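PDB 7BTG: GEO10716p1 from Drosophila melanogaster, which is an arginine phosphatase of the low molecular weight protein tyrosine phosphatase family, probably removing phosphate from phosphorylated arginine. Local coordinates for residues A38-W43 and L91-M96; G46-A51 and N65-M70; D75-D80 and P102-K107; F83-S88 and E121-P126; S113-K118 and I142-E147. The protein carries 1 engineered substitution. All blocks are in the same frame, centred on the assembly; numbering follows the deposited sequence.

Interaction 1: residues A38-W43 and L91-M96; sequences AGLRSW and LELEHM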
# COMPACT_ATOMS: atom_id res chain seq x y z
N ALA A 38 -4.16 5.37 1.35
CA ALA A 38 -5.09 5.90 2.34
C ALA A 38 -4.89 5.13 3.64
O ALA A 38 -4.15 4.14 3.69
CB ALA A 38 -6.53 5.81 1.84
N GLY A 39 -5.58 5.59 4.70
CA GLY A 39 -5.36 5.06 6.04
C GLY A 39 -6.66 4.78 6.77
O GLY A 39 -7.75 5.03 6.25
N LEU A 40 -6.52 4.26 7.98
CA LEU A 40 -7.65 3.81 8.78
C LEU A 40 -7.80 4.56 10.11
O LEU A 40 -8.62 4.15 10.94
CB LEU A 40 -7.51 2.30 9.01
CG LEU A 40 -7.39 1.45 7.73
CD1 LEU A 40 -6.90 0.08 8.01
CD2 LEU A 40 -8.72 1.37 6.96
N ARG A 41 -7.04 5.63 10.34
CA ARG A 41 -7.12 6.43 11.56
C ARG A 41 -6.84 7.89 11.22
O ARG A 41 -6.15 8.19 10.24
CB ARG A 41 -6.12 5.99 12.65
CG ARG A 41 -6.21 4.56 13.12
CD ARG A 41 -7.39 4.30 14.05
NE ARG A 41 -7.31 2.94 14.55
CZ ARG A 41 -7.71 1.87 13.86
NH1 ARG A 41 -8.24 2.03 12.66
NH2 ARG A 41 -7.58 0.66 14.36
N SER A 42 -7.37 8.80 12.04
CA SER A 42 -7.08 10.21 11.79
C SER A 42 -5.71 10.65 12.31
O SER A 42 -5.34 11.81 12.09
CB SER A 42 -8.16 11.09 12.42
OG SER A 42 -8.19 10.88 13.82
N TRP A 43 -4.94 9.75 12.94
CA TRP A 43 -3.73 10.12 13.68
C TRP A 43 -2.80 11.01 12.88
O TRP A 43 -2.49 12.14 13.28
CB TRP A 43 -2.99 8.85 14.12
CG TRP A 43 -3.79 7.95 15.00
CD1 TRP A 43 -4.89 8.29 15.76
CD2 TRP A 43 -3.59 6.54 15.21
NE1 TRP A 43 -5.35 7.20 16.43
CE2 TRP A 43 -4.58 6.11 16.11
CE3 TRP A 43 -2.65 5.62 14.73
CZ2 TRP A 43 -4.67 4.79 16.54
CZ3 TRP A 43 -2.75 4.29 15.16
CH2 TRP A 43 -3.75 3.89 16.05
N LEU A 91 -8.88 -6.99 8.06
CA LEU A 91 -10.17 -7.22 8.71
C LEU A 91 -11.00 -5.95 8.79
O LEU A 91 -12.22 -5.99 8.60
CB LEU A 91 -9.98 -7.79 10.12
CG LEU A 91 -9.47 -9.22 10.21
CD1 LEU A 91 -9.82 -9.80 11.56
CD2 LEU A 91 -10.07 -10.06 9.10
N GLU A 92 -10.36 -4.81 9.07
CA GLU A 92 -11.12 -3.57 9.13
C GLU A 92 -11.63 -3.20 7.75
O GLU A 92 -12.75 -2.69 7.61
CB GLU A 92 -10.28 -2.43 9.71
CG GLU A 92 -9.77 -2.71 11.12
CD GLU A 92 -9.08 -1.51 11.76
OE1 GLU A 92 -9.11 -0.40 11.20
OE2 GLU A 92 -8.53 -1.69 12.86
N LEU A 93 -10.83 -3.48 6.70
CA LEU A 93 -11.26 -3.15 5.35
C LEU A 93 -12.35 -4.10 4.88
O LEU A 93 -13.24 -3.71 4.12
CB LEU A 93 -10.09 -3.20 4.37
CG LEU A 93 -9.02 -2.11 4.37
CD1 LEU A 93 -7.83 -2.57 3.54
CD2 LEU A 93 -9.56 -0.79 3.82
N GLU A 94 -12.29 -5.36 5.32
CA GLU A 94 -13.35 -6.29 4.96
C GLU A 94 -14.67 -5.92 5.65
O GLU A 94 -15.72 -5.92 5.00
CB GLU A 94 -12.90 -7.71 5.28
CG GLU A 94 -12.03 -8.26 4.17
CD GLU A 94 -11.29 -9.52 4.55
OE1 GLU A 94 -11.18 -9.82 5.76
OE2 GLU A 94 -10.83 -10.21 3.64
N HIS A 95 -14.65 -5.60 6.95
CA HIS A 95 -15.84 -5.07 7.61
C HIS A 95 -16.36 -3.84 6.90
O HIS A 95 -17.56 -3.71 6.65
CB HIS A 95 -15.57 -4.73 9.08
CG HIS A 95 -15.63 -5.91 10.01
ND1 HIS A 95 -14.66 -6.88 10.04
CD2 HIS A 95 -16.54 -6.26 10.95
CE1 HIS A 95 -14.97 -7.79 10.95
NE2 HIS A 95 -16.11 -7.43 11.52
N MET A 96 -15.45 -2.91 6.57
CA MET A 96 -15.87 -1.69 5.89
C MET A 96 -16.60 -2.02 4.60
O MET A 96 -17.74 -1.58 4.39
CB MET A 96 -14.68 -0.78 5.63
CG MET A 96 -15.03 0.71 5.57
SD MET A 96 -13.60 1.81 5.43
CE MET A 96 -12.45 1.00 6.52

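Interaction 2: residues G46-A51 and N65-M70; sequences GLEPQA and NHLGRM. With PO4 (phosphate ion), chain C.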
# COMPACT_ATOMS: atom_id res chain seq x y z
N GLY A 46 -3.62 14.53 7.04
CA GLY A 46 -3.29 15.88 6.64
C GLY A 46 -1.81 16.21 6.61
O GLY A 46 -1.44 17.33 6.19
N LEU A 47 -0.95 15.29 7.05
CA LEU A 47 0.49 15.47 7.07
C LEU A 47 1.14 14.67 5.95
O LEU A 47 0.49 13.87 5.27
CB LEU A 47 1.06 15.04 8.42
CG LEU A 47 0.25 15.54 9.62
CD1 LEU A 47 0.68 14.84 10.89
CD2 LEU A 47 0.37 17.06 9.76
N GLU A 48 2.43 14.89 5.76
CA GLU A 48 3.26 14.21 4.77
C GLU A 48 3.86 12.94 5.35
O GLU A 48 3.94 12.80 6.58
CB GLU A 48 4.37 15.15 4.28
CG GLU A 48 3.90 16.22 3.31
CD GLU A 48 5.01 16.70 2.38
OE1 GLU A 48 6.09 17.07 2.87
OE2 GLU A 48 4.78 16.71 1.15
N PRO A 49 4.31 12.00 4.51
CA PRO A 49 4.83 10.73 5.04
C PRO A 49 5.95 10.98 6.02
O PRO A 49 6.68 11.97 5.94
CB PRO A 49 5.32 10.00 3.79
CG PRO A 49 4.49 10.57 2.68
CD PRO A 49 4.37 12.02 3.04
N GLN A 50 6.07 10.07 6.98
CA GLN A 50 7.02 10.26 8.06
C GLN A 50 8.43 10.40 7.49
O GLN A 50 8.83 9.65 6.59
CB GLN A 50 6.96 9.10 9.04
CG GLN A 50 7.53 9.46 10.36
CD GLN A 50 7.72 8.26 11.26
OE1 GLN A 50 7.36 8.28 12.44
NE2 GLN A 50 8.31 7.19 10.70
N ALA A 51 9.19 11.34 8.05
CA ALA A 51 10.38 11.85 7.38
C ALA A 51 11.39 10.75 7.08
O ALA A 51 12.01 10.75 6.01
CB ALA A 51 11.00 12.96 8.22
N ASN A 65 4.89 13.01 -2.24
CA ASN A 65 4.17 14.24 -1.93
C ASN A 65 3.07 14.05 -0.88
O ASN A 65 2.59 15.04 -0.31
CB ASN A 65 3.51 14.73 -3.22
CG ASN A 65 2.95 13.56 -4.05
OD1 ASN A 65 3.57 12.48 -4.13
ND2 ASN A 65 1.80 13.78 -4.67
N HIS A 66 2.73 12.80 -0.59
CA HIS A 66 1.38 12.39 -0.24
C HIS A 66 0.93 12.94 1.11
O HIS A 66 1.66 12.84 2.10
CB HIS A 66 1.33 10.86 -0.22
CG HIS A 66 0.03 10.27 0.21
ND1 HIS A 66 -1.03 10.12 -0.66
CD2 HIS A 66 -0.38 9.78 1.40
CE1 HIS A 66 -2.04 9.57 -0.02
NE2 HIS A 66 -1.68 9.35 1.23
N LEU A 67 -0.26 13.51 1.15
CA LEU A 67 -0.88 13.89 2.42
C LEU A 67 -1.68 12.72 2.97
O LEU A 67 -2.52 12.15 2.26
CB LEU A 67 -1.79 15.11 2.22
CG LEU A 67 -1.19 16.46 1.81
CD1 LEU A 67 -2.29 17.43 1.37
CD2 LEU A 67 -0.36 17.06 2.92
N GLY A 68 -1.47 12.40 4.24
CA GLY A 68 -2.24 11.34 4.88
C GLY A 68 -3.73 11.60 4.81
O GLY A 68 -4.17 12.72 5.07
N ARG A 69 -4.52 10.61 4.40
CA ARG A 69 -5.96 10.76 4.33
C ARG A 69 -6.63 9.47 4.77
O ARG A 69 -6.03 8.39 4.79
CB ARG A 69 -6.44 11.15 2.91
CG ARG A 69 -6.36 10.02 1.88
CD ARG A 69 -6.91 10.45 0.53
NE ARG A 69 -6.95 9.37 -0.46
CZ ARG A 69 -7.94 8.48 -0.56
NH1 ARG A 69 -8.97 8.53 0.28
NH2 ARG A 69 -7.90 7.52 -1.49
N MET A 70 -7.90 9.59 5.14
CA MET A 70 -8.69 8.43 5.49
C MET A 70 -9.21 7.77 4.23
O MET A 70 -9.45 8.44 3.22
CB MET A 70 -9.87 8.82 6.37
CG MET A 70 -9.52 9.42 7.70
SD MET A 70 -9.42 8.19 9.03
CE MET A 70 -10.35 6.82 8.37
P PO4 C . -0.80 11.64 -4.26
O1 PO4 C . -0.81 11.58 -5.77
O2 PO4 C . 0.58 11.32 -3.71
O3 PO4 C . -1.16 13.04 -3.84
O4 PO4 C . -1.89 10.71 -3.74

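Interaction 3: residues D75-D80 and P102-K107; sequences DFYDFD and PSPTCK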
# COMPACT_ATOMS: atom_id res chain seq x y z
N ASP A 75 -13.77 5.15 -2.14
CA ASP A 75 -12.58 4.40 -2.50
C ASP A 75 -12.91 2.96 -2.87
O ASP A 75 -12.33 2.41 -3.81
CB ASP A 75 -11.57 4.45 -1.36
CG ASP A 75 -10.93 5.80 -1.22
OD1 ASP A 75 -10.64 6.41 -2.27
OD2 ASP A 75 -10.73 6.26 -0.08
N PHE A 76 -13.86 2.35 -2.18
CA PHE A 76 -14.16 0.94 -2.42
C PHE A 76 -14.78 0.69 -3.79
O PHE A 76 -14.74 -0.45 -4.27
CB PHE A 76 -15.08 0.43 -1.32
CG PHE A 76 -14.39 0.22 -0.01
CD1 PHE A 76 -13.92 -1.03 0.35
CD2 PHE A 76 -14.17 1.29 0.85
CE1 PHE A 76 -13.27 -1.22 1.55
CE2 PHE A 76 -13.52 1.10 2.06
CZ PHE A 76 -13.06 -0.16 2.40
N TYR A 77 -15.35 1.71 -4.42
CA TYR A 77 -15.91 1.59 -5.75
C TYR A 77 -14.97 2.07 -6.85
O TYR A 77 -15.21 1.76 -8.02
CB TYR A 77 -17.22 2.39 -5.85
CG TYR A 77 -18.29 1.96 -4.87
CD1 TYR A 77 -19.03 0.81 -5.09
CD2 TYR A 77 -18.57 2.70 -3.74
CE1 TYR A 77 -20.00 0.42 -4.22
CE2 TYR A 77 -19.55 2.31 -2.86
CZ TYR A 77 -20.27 1.18 -3.11
OH TYR A 77 -21.24 0.78 -2.24
N ASP A 78 -13.92 2.81 -6.51
CA ASP A 78 -13.03 3.41 -7.49
C ASP A 78 -11.70 2.69 -7.65
O ASP A 78 -10.82 3.22 -8.32
CB ASP A 78 -12.76 4.88 -7.14
CG ASP A 78 -14.02 5.73 -7.16
OD1 ASP A 78 -14.97 5.40 -7.91
OD2 ASP A 78 -14.05 6.74 -6.42
N PHE A 79 -11.50 1.54 -7.03
CA PHE A 79 -10.21 0.87 -7.18
C PHE A 79 -10.42 -0.59 -7.51
O PHE A 79 -11.43 -1.19 -7.14
CB PHE A 79 -9.32 1.02 -5.93
CG PHE A 79 -8.78 2.40 -5.74
CD1 PHE A 79 -7.56 2.76 -6.30
CD2 PHE A 79 -9.49 3.36 -5.04
CE1 PHE A 79 -7.07 4.05 -6.14
CE2 PHE A 79 -9.01 4.64 -4.87
CZ PHE A 79 -7.79 4.99 -5.42
N ASP A 80 -9.46 -1.16 -8.24
CA ASP A 80 -9.48 -2.57 -8.58
C ASP A 80 -8.86 -3.43 -7.48
O ASP A 80 -9.32 -4.54 -7.21
CB ASP A 80 -8.74 -2.81 -9.91
CG ASP A 80 -9.26 -1.91 -11.04
OD1 ASP A 80 -10.45 -2.00 -11.39
OD2 ASP A 80 -8.46 -1.10 -11.56
N PRO A 102 -24.64 -1.28 -1.83
CA PRO A 102 -24.17 -1.85 -3.10
C PRO A 102 -22.77 -2.41 -2.89
O PRO A 102 -21.81 -1.65 -2.78
CB PRO A 102 -24.19 -0.67 -4.08
CG PRO A 102 -24.07 0.52 -3.22
CD PRO A 102 -24.65 0.20 -1.87
N SER A 103 -22.66 -3.73 -2.78
CA SER A 103 -21.37 -4.36 -2.52
C SER A 103 -20.33 -3.90 -3.54
O SER A 103 -20.63 -3.87 -4.75
CB SER A 103 -21.50 -5.88 -2.55
OG SER A 103 -22.02 -6.38 -1.34
N PRO A 104 -19.12 -3.54 -3.12
CA PRO A 104 -18.09 -3.17 -4.08
C PRO A 104 -17.50 -4.40 -4.75
O PRO A 104 -17.67 -5.53 -4.28
CB PRO A 104 -17.04 -2.46 -3.22
CG PRO A 104 -17.68 -2.33 -1.82
CD PRO A 104 -18.63 -3.46 -1.74
N THR A 105 -16.80 -4.16 -5.86
CA THR A 105 -16.10 -5.23 -6.56
C THR A 105 -14.59 -5.08 -6.50
O THR A 105 -13.88 -5.84 -7.17
CB THR A 105 -16.55 -5.31 -8.02
OG1 THR A 105 -16.64 -3.99 -8.57
CG2 THR A 105 -17.90 -5.97 -8.12
N CYS A 106 -14.08 -4.13 -5.73
CA CYS A 106 -12.64 -4.09 -5.53
C CYS A 106 -12.19 -5.40 -4.89
O CYS A 106 -12.88 -5.98 -4.05
CB CYS A 106 -12.27 -2.91 -4.65
SG CYS A 106 -13.08 -2.98 -3.04
N LYS A 107 -11.02 -5.86 -5.29
CA LYS A 107 -10.37 -6.96 -4.58
C LYS A 107 -9.57 -6.38 -3.42
O LYS A 107 -8.78 -5.45 -3.60
CB LYS A 107 -9.49 -7.75 -5.54
CG LYS A 107 -10.21 -8.08 -6.84
CD LYS A 107 -9.58 -9.24 -7.58
CE LYS A 107 -10.62 -9.99 -8.41
NZ LYS A 107 -11.28 -11.06 -7.60
O HOH W 1 -14.02 -1.90 -8.55

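Interaction 4: residues F83-S88 and E121-P126; sequences FAMDNS and EIIEDP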
# COMPACT_ATOMS: atom_id res chain seq x y z
N PHE A 83 -4.88 -2.91 -1.08
CA PHE A 83 -3.90 -3.76 -0.42
C PHE A 83 -3.74 -3.34 1.03
O PHE A 83 -3.45 -2.17 1.32
CB PHE A 83 -2.55 -3.68 -1.14
CG PHE A 83 -2.56 -4.35 -2.49
CD1 PHE A 83 -2.84 -5.71 -2.59
CD2 PHE A 83 -2.29 -3.64 -3.64
CE1 PHE A 83 -2.87 -6.33 -3.81
CE2 PHE A 83 -2.31 -4.26 -4.87
CZ PHE A 83 -2.59 -5.61 -4.95
N ALA A 84 -3.96 -4.29 1.94
CA ALA A 84 -3.63 -4.14 3.34
C ALA A 84 -2.18 -4.55 3.61
O ALA A 84 -1.62 -5.41 2.92
CB ALA A 84 -4.57 -5.01 4.19
N MET A 85 -1.57 -3.94 4.62
CA MET A 85 -0.25 -4.38 5.06
C MET A 85 -0.34 -5.48 6.11
O MET A 85 0.54 -6.35 6.17
CB MET A 85 0.54 -3.20 5.64
CG MET A 85 0.60 -2.03 4.70
SD MET A 85 1.62 -2.42 3.22
CE MET A 85 0.81 -1.34 2.04
N ASP A 86 -1.43 -5.46 6.89
CA ASP A 86 -1.69 -6.18 8.13
C ASP A 86 -2.96 -7.00 8.01
O ASP A 86 -3.89 -6.62 7.29
CB ASP A 86 -1.95 -5.22 9.32
CG ASP A 86 -0.72 -4.75 9.94
OD1 ASP A 86 0.22 -5.57 9.97
OD2 ASP A 86 -0.68 -3.58 10.37
N ASN A 87 -3.05 -8.04 8.83
CA ASN A 87 -4.35 -8.69 8.92
C ASN A 87 -5.32 -7.84 9.72
O ASN A 87 -6.53 -7.90 9.49
CB ASN A 87 -4.20 -10.08 9.52
CG ASN A 87 -5.39 -10.95 9.21
OD1 ASN A 87 -6.14 -11.36 10.11
ND2 ASN A 87 -5.60 -11.21 7.92
N SER A 88 -4.81 -7.01 10.63
CA SER A 88 -5.64 -5.98 11.23
C SER A 88 -6.26 -5.08 10.18
O SER A 88 -7.49 -4.90 10.15
CB SER A 88 -4.83 -5.16 12.23
OG SER A 88 -5.51 -3.94 12.53
N GLU A 121 4.56 -12.86 5.08
CA GLU A 121 3.30 -12.28 4.61
C GLU A 121 3.07 -10.88 5.18
O GLU A 121 2.51 -10.00 4.50
CB GLU A 121 2.15 -13.18 5.04
CG GLU A 121 1.49 -14.02 4.00
CD GLU A 121 0.10 -14.42 4.44
OE1 GLU A 121 -0.11 -14.62 5.67
OE2 GLU A 121 -0.80 -14.51 3.58
N ILE A 122 3.43 -10.66 6.44
CA ILE A 122 2.95 -9.52 7.21
C ILE A 122 3.95 -8.36 7.11
O ILE A 122 5.11 -8.49 7.49
CB ILE A 122 2.72 -9.90 8.69
CG1 ILE A 122 1.84 -11.14 8.82
CG2 ILE A 122 2.05 -8.75 9.42
CD1 ILE A 122 0.41 -10.93 8.34
N ILE A 123 3.48 -7.21 6.66
CA ILE A 123 4.31 -6.02 6.57
C ILE A 123 4.04 -5.18 7.80
O ILE A 123 3.00 -4.52 7.89
CB ILE A 123 4.04 -5.28 5.26
CG1 ILE A 123 4.13 -6.29 4.13
CG2 ILE A 123 5.04 -4.17 5.09
CD1 ILE A 123 4.25 -5.73 2.77
N GLU A 124 4.97 -5.19 8.75
CA GLU A 124 4.78 -4.57 10.06
C GLU A 124 4.93 -3.06 10.01
O GLU A 124 5.76 -2.51 9.27
CB GLU A 124 5.80 -5.11 11.07
CG GLU A 124 5.93 -6.63 11.10
CD GLU A 124 4.82 -7.31 11.89
OE1 GLU A 124 3.64 -6.89 11.74
OE2 GLU A 124 5.13 -8.25 12.66
N ASP A 125 4.11 -2.38 10.82
CA ASP A 125 4.16 -0.93 11.02
C ASP A 125 5.52 -0.49 11.55
O ASP A 125 5.87 -0.86 12.67
CB ASP A 125 3.07 -0.49 12.00
CG ASP A 125 2.92 1.02 12.06
OD1 ASP A 125 3.78 1.75 11.50
OD2 ASP A 125 1.94 1.48 12.67
N PRO A 126 6.30 0.29 10.80
CA PRO A 126 7.60 0.76 11.30
C PRO A 126 7.55 2.04 12.10
O PRO A 126 8.59 2.46 12.61
CB PRO A 126 8.38 0.99 10.00
CG PRO A 126 7.35 1.47 9.04
CD PRO A 126 6.08 0.68 9.40
O HOH W 2 1.29 -7.81 3.68

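Interaction 5: residues S113-K118 and I142-E147; sequences SYIGRK and ILESCE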
# COMPACT_ATOMS: atom_id res chain seq x y z
N SER A 113 0.83 -11.21 0.69
CA SER A 113 0.51 -12.55 0.20
C SER A 113 1.10 -12.81 -1.18
O SER A 113 1.13 -13.96 -1.62
CB SER A 113 -1.02 -12.77 0.17
OG SER A 113 -1.64 -12.13 -0.93
N TYR A 114 1.57 -11.77 -1.88
CA TYR A 114 2.25 -11.99 -3.15
C TYR A 114 3.71 -12.35 -2.97
O TYR A 114 4.34 -12.77 -3.94
CB TYR A 114 2.14 -10.75 -4.04
CG TYR A 114 0.77 -10.61 -4.60
CD1 TYR A 114 0.42 -11.22 -5.79
CD2 TYR A 114 -0.21 -9.91 -3.92
CE1 TYR A 114 -0.86 -11.12 -6.30
CE2 TYR A 114 -1.49 -9.80 -4.41
CZ TYR A 114 -1.81 -10.41 -5.60
OH TYR A 114 -3.09 -10.29 -6.09
N ILE A 115 4.26 -12.22 -1.77
CA ILE A 115 5.66 -12.58 -1.57
C ILE A 115 5.87 -14.06 -1.86
O ILE A 115 6.87 -14.45 -2.47
CB ILE A 115 6.13 -12.20 -0.16
CG1 ILE A 115 6.25 -10.68 -0.03
CG2 ILE A 115 7.49 -12.85 0.14
CD1 ILE A 115 6.97 -10.23 1.22
N GLY A 116 4.93 -14.90 -1.43
CA GLY A 116 5.02 -16.32 -1.65
C GLY A 116 5.66 -17.10 -0.52
O GLY A 116 5.87 -18.31 -0.66
N ARG A 117 6.01 -16.43 0.58
CA ARG A 117 6.51 -17.09 1.78
C ARG A 117 5.63 -16.64 2.93
O ARG A 117 5.74 -15.50 3.37
CB ARG A 117 7.97 -16.74 2.05
CG ARG A 117 8.87 -16.94 0.85
CD ARG A 117 10.32 -16.66 1.19
NE ARG A 117 10.59 -15.24 1.45
CZ ARG A 117 10.70 -14.30 0.51
NH1 ARG A 117 10.55 -14.59 -0.78
NH2 ARG A 117 10.94 -13.05 0.86
N LYS A 118 4.76 -17.54 3.40
CA LYS A 118 3.82 -17.17 4.45
C LYS A 118 4.52 -16.60 5.67
O LYS A 118 3.96 -15.73 6.35
CB LYS A 118 2.96 -18.38 4.85
CG LYS A 118 1.70 -18.53 4.01
N ILE A 142 7.70 -4.70 0.56
CA ILE A 142 6.79 -4.01 -0.34
C ILE A 142 7.29 -4.12 -1.77
O ILE A 142 6.50 -4.32 -2.71
CB ILE A 142 6.60 -2.55 0.11
CG1 ILE A 142 5.80 -2.46 1.42
CG2 ILE A 142 5.88 -1.77 -0.95
CD1 ILE A 142 5.95 -1.11 2.15
N LEU A 143 8.60 -3.98 -1.97
CA LEU A 143 9.16 -4.07 -3.31
C LEU A 143 8.93 -5.44 -3.93
O LEU A 143 8.40 -5.55 -5.04
CB LEU A 143 10.65 -3.74 -3.26
CG LEU A 143 11.40 -3.78 -4.59
CD1 LEU A 143 10.67 -2.93 -5.61
CD2 LEU A 143 12.80 -3.28 -4.35
N GLU A 144 9.28 -6.52 -3.21
CA GLU A 144 9.04 -7.84 -3.78
C GLU A 144 7.56 -8.06 -4.02
O GLU A 144 7.17 -8.57 -5.09
CB GLU A 144 9.60 -8.95 -2.89
CG GLU A 144 9.42 -10.35 -3.52
CD GLU A 144 10.00 -11.48 -2.67
OE1 GLU A 144 10.72 -11.18 -1.69
OE2 GLU A 144 9.75 -12.67 -3.00
N SER A 145 6.72 -7.66 -3.06
CA SER A 145 5.28 -7.83 -3.18
C SER A 145 4.75 -7.17 -4.44
O SER A 145 3.99 -7.79 -5.19
CB SER A 145 4.55 -7.25 -1.95
OG SER A 145 4.97 -7.85 -0.74
N CYS A 146 5.11 -5.91 -4.67
CA CYS A 146 4.67 -5.24 -5.89
C CYS A 146 5.21 -5.94 -7.13
O CYS A 146 4.54 -6.01 -8.17
CB CYS A 146 5.11 -3.77 -5.89
SG CYS A 146 4.28 -2.68 -4.71
N GLU A 147 6.46 -6.41 -7.07
CA GLU A 147 7.04 -7.07 -8.24
C GLU A 147 6.27 -8.33 -8.61
O GLU A 147 5.86 -8.50 -9.77
CB GLU A 147 8.50 -7.40 -7.98
CG GLU A 147 9.30 -6.19 -7.70
CD GLU A 147 10.68 -6.27 -8.24
OE1 GLU A 147 10.81 -6.54 -9.45
OE2 GLU A 147 11.62 -6.10 -7.45

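Interaction 1: residues A38-W43 and L91-M96
R41 grips E92 end-on, its guanidinium and the carboxylate lying nearly coplanar, 10° apart. R41 NH1 donates to E92 OE1 at 3.0 Å and R41 NH2 to E92 OE2 at 2.9 Å. Both bonds are nearly straight, and each oxygen is met on its syn lone pair. The R41 chain bends at chi2 (-75°), which sets the place of CD. Beside this pair, L40 sends CD2 to the helix, 3.9 Å from CD2 of L93 and 3.8 Å from CE of M96, while L40 CB backs against E92 OE1. The contact thus lays the loop leaving edge strand 34-39 against helix 87-99, one of the helices packed on the parallel sheet of this alpha/beta phosphatase fold. R41 NH1 is steadied further by L40 O, 2.8 Å away, which it approaches from above the carbonyl plane. Further out, R41 CB lies over the centre of one face of the W43 ring, 3.6 Å above its plane. Toward the sheet, L40 and L93 both reach V6 of strand 2-7, and M96 joins L93 on F76.

Interaction 2: residues G46-A51 and N65-M70
H66, whose CB packs 4.3 Å from P49 CG, has both imidazole nitrogens engaged. H66 ND1, at the ring edge, donates to O4 of a phosphate ion, probably from the crystallisation liquor, 3.3 Å away and near the ring plane; NE2 bonds to N10 OD1. Fixing both nitrogens should hold the rotation of the ring. R69 N reaches the same N10 oxygen, and as N10 probably belongs to the family's phosphate-binding P-loop (CX5R), this is consistent with second-shell support of that loop. N65 ND2 comes within 2.9 Å of phosphate O2. Between the two loops the joining is mostly backbone. G46 N donates to G68 O at 2.7 Å, and G68 N returns a bond to L47 O, also at 2.7 Å. L47 O receives in addition the CA-H of L67 (CA to O 3.2 Å), and H66 O takes the CA-H of E48 (CA to O 3.4 Å). L67, exposed, brings CD2 3.5 Å from G46 O. The loops thereby close the connection that carries helix 51-58, Q50 occupying its N-cap position. P49 leans on P15 of helix 13-27, H66 touches E18 of that helix and D36 and S37 of strand 34-39, and R69 bridges D36 to D75 of helix 73-78.

Interaction 3: residues D75-D80 and P102-K107
C106 and P104 pack against the carboxyl end of the short helix 73-78, where the chain turns into strand 81-84 of the parallel sheet of this alpha/beta fold. This is the dense part. C106 CB sits 3.1 Å from F79 O, and its sulfur, held between the backbone N and the carbonyl carbon (chi1 58°), lies 4.0 Å from F76 CD1 in an oblique sulfur-aromatic contact. P104 fills the next place, its CB 3.2 Å from F76 O and its CG 3.8 Å from F76 CB. F76 itself runs on into the core, against L93, M96 and I82. One backbone bond, K107 N to D80 O at 2.9 Å, leads into the pairing of strands 107-110 and 81-84, since K107 also bonds to I82; D80 meanwhile turns its carboxylate to K2 N. The outer part is sparser. T105 is linked across by a water, which donates to F79 O and is weakly bonded to T105 OG1. Y77 joins the two parts, its CE1 4.2 Å from P104 CB, and spans the exposed end, crossing P102 at about a right angle, with P102 CG near its hydroxyl. There Y77 OH donates to P102 O at 2.6 Å, in the carbonyl plane and on a lone pair.

Interaction 4: residues F83-S88 and E121-P126
M85 and I123 meet where strand 81-84 gives way to helix 87-99, at the carboxyl end of the parallel sheet. The M85 side chain is about 6 Å from a bound phosphate ion, probably from the crystallisation liquor, and D125 OD1 also lies close to phosphate, consistent with the active site. D125-P126 matches the Asp-Pro loop that supplies the general acid in low molecular weight phosphatases. Of the hydrogen bonds, I123 N to M85 O joins the backbones directly at 3.1 Å, with an angle of 158°. A water adds a second link, donating to M85 O at 3.0 Å and to E121 O at 2.6 Å, which gives M85 O two donors. The apolar part is small: M85 CB lies 4.1 Å from I123 CB, and the methionine, bent at chi2 (-68°), packs on A17 and F5. I123 continues onto helix 133-154 at A138, Q141 and I142. Charge gathers at D86. Its OD2 forms a salt bridge with R13 NH1, which also bonds to I123 O; R13 is probably the arginine of the CX5R P-loop, positioned from this second shell. E124 OE1 lies 4.1 Å from D86 OD1, two like charges close together. The same D86 OD1 rests 3.7 Å from I122 CG2.

Interaction 5: residues S113-K118 and I142-E147
Y114 starts the contact, its CB 3.7 Å from S145 O, before its ring leads away to stand edge-to-face with F149 and its hydroxyl bonds to Q109. I115 packs against S145 and E144. Its CG1 is 3.2 Å from S145 OG, a buried hydroxyl satisfied by Q141 O one turn earlier, while its CG2 comes 3.9 Å from E144 OE2. G116 takes a positive phi (93°), in a backbone turn suited to glycine; beyond it, the CG2 of I115 lies 3.4 Å above the guanidinium plane of R117, offset toward the rim. R117 then takes E144 end-on: R117 NH1 to E144 OE2 is 3.0 Å, and R117 NH2 to E144 OE1 3.2 Å. The fit is twisted, the two planes standing 33° apart, and E144 OE2 is shared with R148 NE. E144 reaches this point extended, with CG anti to its backbone N (chi1 -177°). The arrangement docks the loop following edge strand 107-110 onto helix 133-154, the long C-terminal helix packed beside the sheet in this phosphatase fold.

In the fold
Interactions 1 and 5 are built alike, an end-on arginine-glutamate pair beside an aliphatic residue fastening a loop to a helix, but they use the loops that follow the two outermost strands and stay about 10 Å apart at their nearest atoms. Interaction 4 lies nearest the chain's centre and relies on one backbone bond, a water and the buried apolar pair M85 and I123; it meets interaction 5 through I123 on I142 and F83 on Y114. Interaction 2 is mostly exposed, with H66, P49 and G68 buried, and held by its backbone. It joins interaction 3 through the R69-D75 salt bridge and interaction 1 through M70. Interactions 1 and 3 share the apolar meeting of M96 and F76.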